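Local structure of uncharacterized protein (Bacteroides caccae, 4L7A) at residues Q245-L248 / D249-R252; F23-W26 / L27-Y31. The protein is of unknown function but is probably a zinc-dependent metallopeptidase of the Peptidase_MA clan. One frame throughout, in Å; residues are numbered along the deposited sequence.

Contact 1: residues Q245-L248 / D249-R252; sequences QVDL and DLLR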
# COMPACT_ATOMS: atom_id res chain seq x y z
N GLN A 245 -11.16 10.98 -11.72
CA GLN A 245 -12.22 10.15 -12.31
C GLN A 245 -12.22 8.74 -11.73
O GLN A 245 -12.43 7.79 -12.41
CB GLN A 245 -12.13 10.13 -13.83
CG GLN A 245 -12.31 11.52 -14.44
CD GLN A 245 -11.08 12.43 -14.27
OE1 GLN A 245 -9.95 12.06 -14.57
NE2 GLN A 245 -11.32 13.64 -13.77
N VAL A 246 -11.98 8.62 -10.45
CA VAL A 246 -11.98 7.31 -9.84
C VAL A 246 -13.14 7.25 -8.87
O VAL A 246 -13.31 8.14 -8.05
CB VAL A 246 -10.64 7.09 -9.06
CG1 VAL A 246 -10.77 5.94 -8.08
CG2 VAL A 246 -9.52 6.86 -10.00
N ASP A 247 -13.89 6.16 -8.94
CA ASP A 247 -14.95 5.84 -7.99
C ASP A 247 -14.30 5.05 -6.83
O ASP A 247 -13.95 3.87 -6.97
CB ASP A 247 -16.03 5.05 -8.73
CG ASP A 247 -17.16 4.58 -7.81
OD1 ASP A 247 -17.03 4.61 -6.56
OD2 ASP A 247 -18.19 4.12 -8.38
N LEU A 248 -14.11 5.70 -5.69
CA LEU A 248 -13.36 5.12 -4.64
C LEU A 248 -14.06 3.87 -3.99
O LEU A 248 -13.38 2.89 -3.65
CB LEU A 248 -13.08 6.16 -3.55
CG LEU A 248 -12.01 5.76 -2.52
CD1 LEU A 248 -10.65 5.77 -3.17
CD2 LEU A 248 -12.00 6.73 -1.35
N ASP A 249 -15.38 3.91 -3.82
CA ASP A 249 -16.11 2.75 -3.29
C ASP A 249 -15.94 1.54 -4.20
O ASP A 249 -15.66 0.43 -3.73
CB ASP A 249 -17.62 3.04 -3.02
CG ASP A 249 -18.29 1.94 -2.17
OD1 ASP A 249 -17.74 1.47 -1.11
OD2 ASP A 249 -19.39 1.50 -2.56
N LEU A 250 -16.04 1.77 -5.50
CA LEU A 250 -15.80 0.71 -6.45
C LEU A 250 -14.38 0.16 -6.33
O LEU A 250 -14.17 -1.04 -6.39
CB LEU A 250 -16.05 1.24 -7.86
CG LEU A 250 -15.83 0.22 -8.96
CD1 LEU A 250 -16.72 -1.00 -8.73
CD2 LEU A 250 -16.06 0.88 -10.39
N LEU A 251 -13.40 1.07 -6.21
CA LEU A 251 -12.00 0.68 -6.07
C LEU A 251 -11.80 -0.15 -4.81
O LEU A 251 -11.13 -1.18 -4.84
CB LEU A 251 -11.04 1.88 -6.11
CG LEU A 251 -9.52 1.59 -5.97
CD1 LEU A 251 -9.01 0.69 -7.04
CD2 LEU A 251 -8.76 2.87 -6.08
N ARG A 252 -12.41 0.26 -3.71
CA ARG A 252 -12.38 -0.56 -2.48
C ARG A 252 -12.88 -2.01 -2.71
O ARG A 252 -12.25 -2.97 -2.25
CB ARG A 252 -13.19 0.10 -1.35
CG ARG A 252 -13.28 -0.76 -0.06
CD ARG A 252 -14.27 -0.13 0.95
NE ARG A 252 -15.61 -0.13 0.39
CZ ARG A 252 -16.45 -1.17 0.48
NH1 ARG A 252 -16.10 -2.27 1.11
NH2 ARG A 252 -17.66 -1.13 -0.08
O HOH W 1 -17.33 6.38 -4.43
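The side chain of D247 caps L250 at the start of helix 248-260, just past the short turn that leads out of helix 211-244: a local N-cap contact. Its OD1 accepts from L250 N at 3.2 Å, an almost straight bond (174° at the hydrogen) that reaches the oxygen from above the carboxylate plane. With chi1 at 176°, CG lies beside the carbonyl carbon of D247, which turns the carboxylate back over the first helical turn. A water donates to the same OD1 and accepts from D249 N at 3.2 Å, so it serves a second amide of that turn. Regular helix bonding starts with L251 N to D247 O, 3.0 Å. Beneath the cap, V246 CG1 rests 4.2 Å from L251 CD2, and the L248 side chain packs on F206 and M240 of neighbouring helices. One turn on, R252 grips D249 side-on, NE and NH2 both binding OD1, the latter at 2.8 Å in a salt bridge. Aspartate suits both places: the short carboxylate of D247 reaches the L250 amide, that of D249 has the length to meet R252 three residues on, and two negative groups at the amino end of a helix probably interact favourably with the helix dipole.

Contact 2: residues F23-W26 / L27-Y31; sequences FDRW and LLENY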
# COMPACT_ATOMS: atom_id res chain seq x y z
N PHE A 23 12.40 -14.55 -15.23
CA PHE A 23 11.76 -13.57 -14.35
C PHE A 23 12.08 -12.13 -14.80
O PHE A 23 11.20 -11.28 -14.81
CB PHE A 23 12.13 -13.84 -12.89
CG PHE A 23 11.30 -13.11 -11.87
CD1 PHE A 23 9.98 -12.73 -12.11
CD2 PHE A 23 11.84 -12.82 -10.63
CE1 PHE A 23 9.25 -12.07 -11.12
CE2 PHE A 23 11.10 -12.15 -9.65
CZ PHE A 23 9.81 -11.77 -9.91
N ASP A 24 13.33 -11.86 -15.18
CA ASP A 24 13.68 -10.51 -15.65
C ASP A 24 12.82 -10.16 -16.82
O ASP A 24 12.28 -9.08 -16.91
CB ASP A 24 15.14 -10.37 -16.03
CG ASP A 24 16.08 -10.55 -14.86
OD1 ASP A 24 15.66 -10.48 -13.69
OD2 ASP A 24 17.27 -10.82 -15.12
N ARG A 25 12.67 -11.11 -17.72
CA ARG A 25 11.84 -10.91 -18.92
C ARG A 25 10.40 -10.60 -18.48
O ARG A 25 9.80 -9.66 -18.96
CB ARG A 25 11.91 -12.13 -19.89
CG ARG A 25 12.00 -11.76 -21.39
CD ARG A 25 11.95 -12.99 -22.36
NE ARG A 25 10.58 -13.42 -22.69
CZ ARG A 25 10.00 -14.55 -22.28
NH1 ARG A 25 10.65 -15.43 -21.55
NH2 ARG A 25 8.77 -14.82 -22.65
N TRP A 26 9.86 -11.40 -17.56
CA TRP A 26 8.50 -11.20 -17.08
C TRP A 26 8.34 -9.81 -16.43
O TRP A 26 7.31 -9.17 -16.60
CB TRP A 26 8.14 -12.32 -16.13
CG TRP A 26 6.77 -12.33 -15.70
CD1 TRP A 26 5.76 -13.04 -16.26
CD2 TRP A 26 6.17 -11.53 -14.65
NE1 TRP A 26 4.59 -12.79 -15.59
CE2 TRP A 26 4.81 -11.89 -14.59
CE3 TRP A 26 6.67 -10.61 -13.73
CZ2 TRP A 26 3.92 -11.34 -13.66
CZ3 TRP A 26 5.79 -10.07 -12.77
CH2 TRP A 26 4.43 -10.44 -12.76
N LEU A 27 9.35 -9.36 -15.69
CA LEU A 27 9.28 -8.06 -15.02
C LEU A 27 9.34 -6.93 -16.08
O LEU A 27 8.61 -5.91 -15.97
CB LEU A 27 10.40 -7.89 -14.01
CG LEU A 27 10.24 -8.82 -12.82
CD1 LEU A 27 11.53 -8.86 -12.02
CD2 LEU A 27 9.10 -8.37 -11.92
N LEU A 28 10.18 -7.09 -17.08
CA LEU A 28 10.20 -6.10 -18.16
C LEU A 28 8.79 -5.91 -18.72
O LEU A 28 8.31 -4.79 -18.87
CB LEU A 28 11.15 -6.54 -19.24
CG LEU A 28 11.27 -5.68 -20.51
CD1 LEU A 28 11.70 -4.27 -20.16
CD2 LEU A 28 12.31 -6.29 -21.49
N GLU A 29 8.12 -7.03 -18.97
CA GLU A 29 6.85 -7.02 -19.64
C GLU A 29 5.68 -6.63 -18.73
O GLU A 29 4.73 -6.04 -19.18
CB GLU A 29 6.63 -8.36 -20.36
CG GLU A 29 7.74 -8.63 -21.43
CD GLU A 29 7.80 -10.07 -21.95
OE1 GLU A 29 7.03 -10.95 -21.52
OE2 GLU A 29 8.64 -10.32 -22.80
N ASN A 30 5.75 -6.94 -17.45
CA ASN A 30 4.63 -6.67 -16.59
C ASN A 30 4.75 -5.43 -15.65
O ASN A 30 3.76 -5.06 -15.06
CB ASN A 30 4.32 -7.88 -15.71
CG ASN A 30 3.68 -9.00 -16.49
OD1 ASN A 30 2.47 -9.08 -16.57
ND2 ASN A 30 4.49 -9.83 -17.12
N TYR A 31 5.94 -4.90 -15.45
CA TYR A 31 6.16 -3.78 -14.56
C TYR A 31 6.77 -2.61 -15.33
O TYR A 31 6.23 -1.52 -15.32
CB TYR A 31 7.07 -4.17 -13.38
CG TYR A 31 6.31 -4.78 -12.18
CD1 TYR A 31 5.95 -6.09 -12.16
CD2 TYR A 31 5.96 -4.00 -11.11
CE1 TYR A 31 5.26 -6.65 -11.08
CE2 TYR A 31 5.27 -4.53 -10.02
CZ TYR A 31 4.93 -5.85 -10.00
OH TYR A 31 4.26 -6.40 -8.94
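W26 and N30, one turn apart on helix 17-35, meet as ring and amide. The amide of N30 lies over one face of the indole, the two planes 18° apart, with ND2 3.3 Å from W26 CE2 and offset toward the rim. N30 CB adds a CH-pi contact over the six-membered ring, 3.8 Å from its centroid. The stacked amide is held in rotation because ND2 also donates to W26 O, 2.9 Å away, the oxygen lying in the amide plane. That carbonyl accepts N30 N as well, so two bonds from a single residue grip it. Asparagine is well matched here, being flat enough to stack and short enough to reach back to the backbone.

Most of the other apolar contacts centre on L27. L27 CD1 sits 3.9 Å from the centroid of the F23 ring, over its face, while CD2 meets the edge of the indole, 3.8 Å from W26 CE3; the forked leucine thus serves two aromatic neighbours. F23 has CG anti to its own nitrogen (chi1 -167°), which swings the ring so that its face lies against L27 CD1. W26 CZ3 approaches the edge of the Y31 ring, 3.9 Å from CE1.

Within these two segments charge adds little: the R25 NE to E29 OE2 salt bridge, 3.7 Å, is long and doubtful, and E29 OE1 is bonded to the hydroxyl of Y271.

Backbone bonds run from F23 O to L27 N through L27 O to Y31 N, and the turn widens to a pi type at 28-31. Around this segment, F23 and Y31 pack on helix 59-81, where the Y31 hydroxyl bonds to A66 O. Y31 also meets F39 of strand 38-40, D24 pairs with R42 just past that strand, and the C-terminal I270 and Y271 lie against W26.

In the fold
Contact 1 and contact 2 are separate local arrangements, in series along the chain: 23-31 closes long before 245-252 opens. Their centres lie 28 Å apart and their nearest atoms about 15 Å. Helix 59-81 connects them indirectly. L250 and L251 of contact 1 pack on its residues Y77 and V80, while F23 and Y31 of contact 2 pack nearer its beginning, on A66, V69 and L74. Contact 1 shapes the entry to the last helix, 248-260, whereas contact 2 lies along helix 17-35, with F23, W26, L27 and Y31 on its buried face. The HExxH zinc-binding motif expected of this clan lies on helix 131-153, so both contacts are probably structural packing apart from the metal ligands.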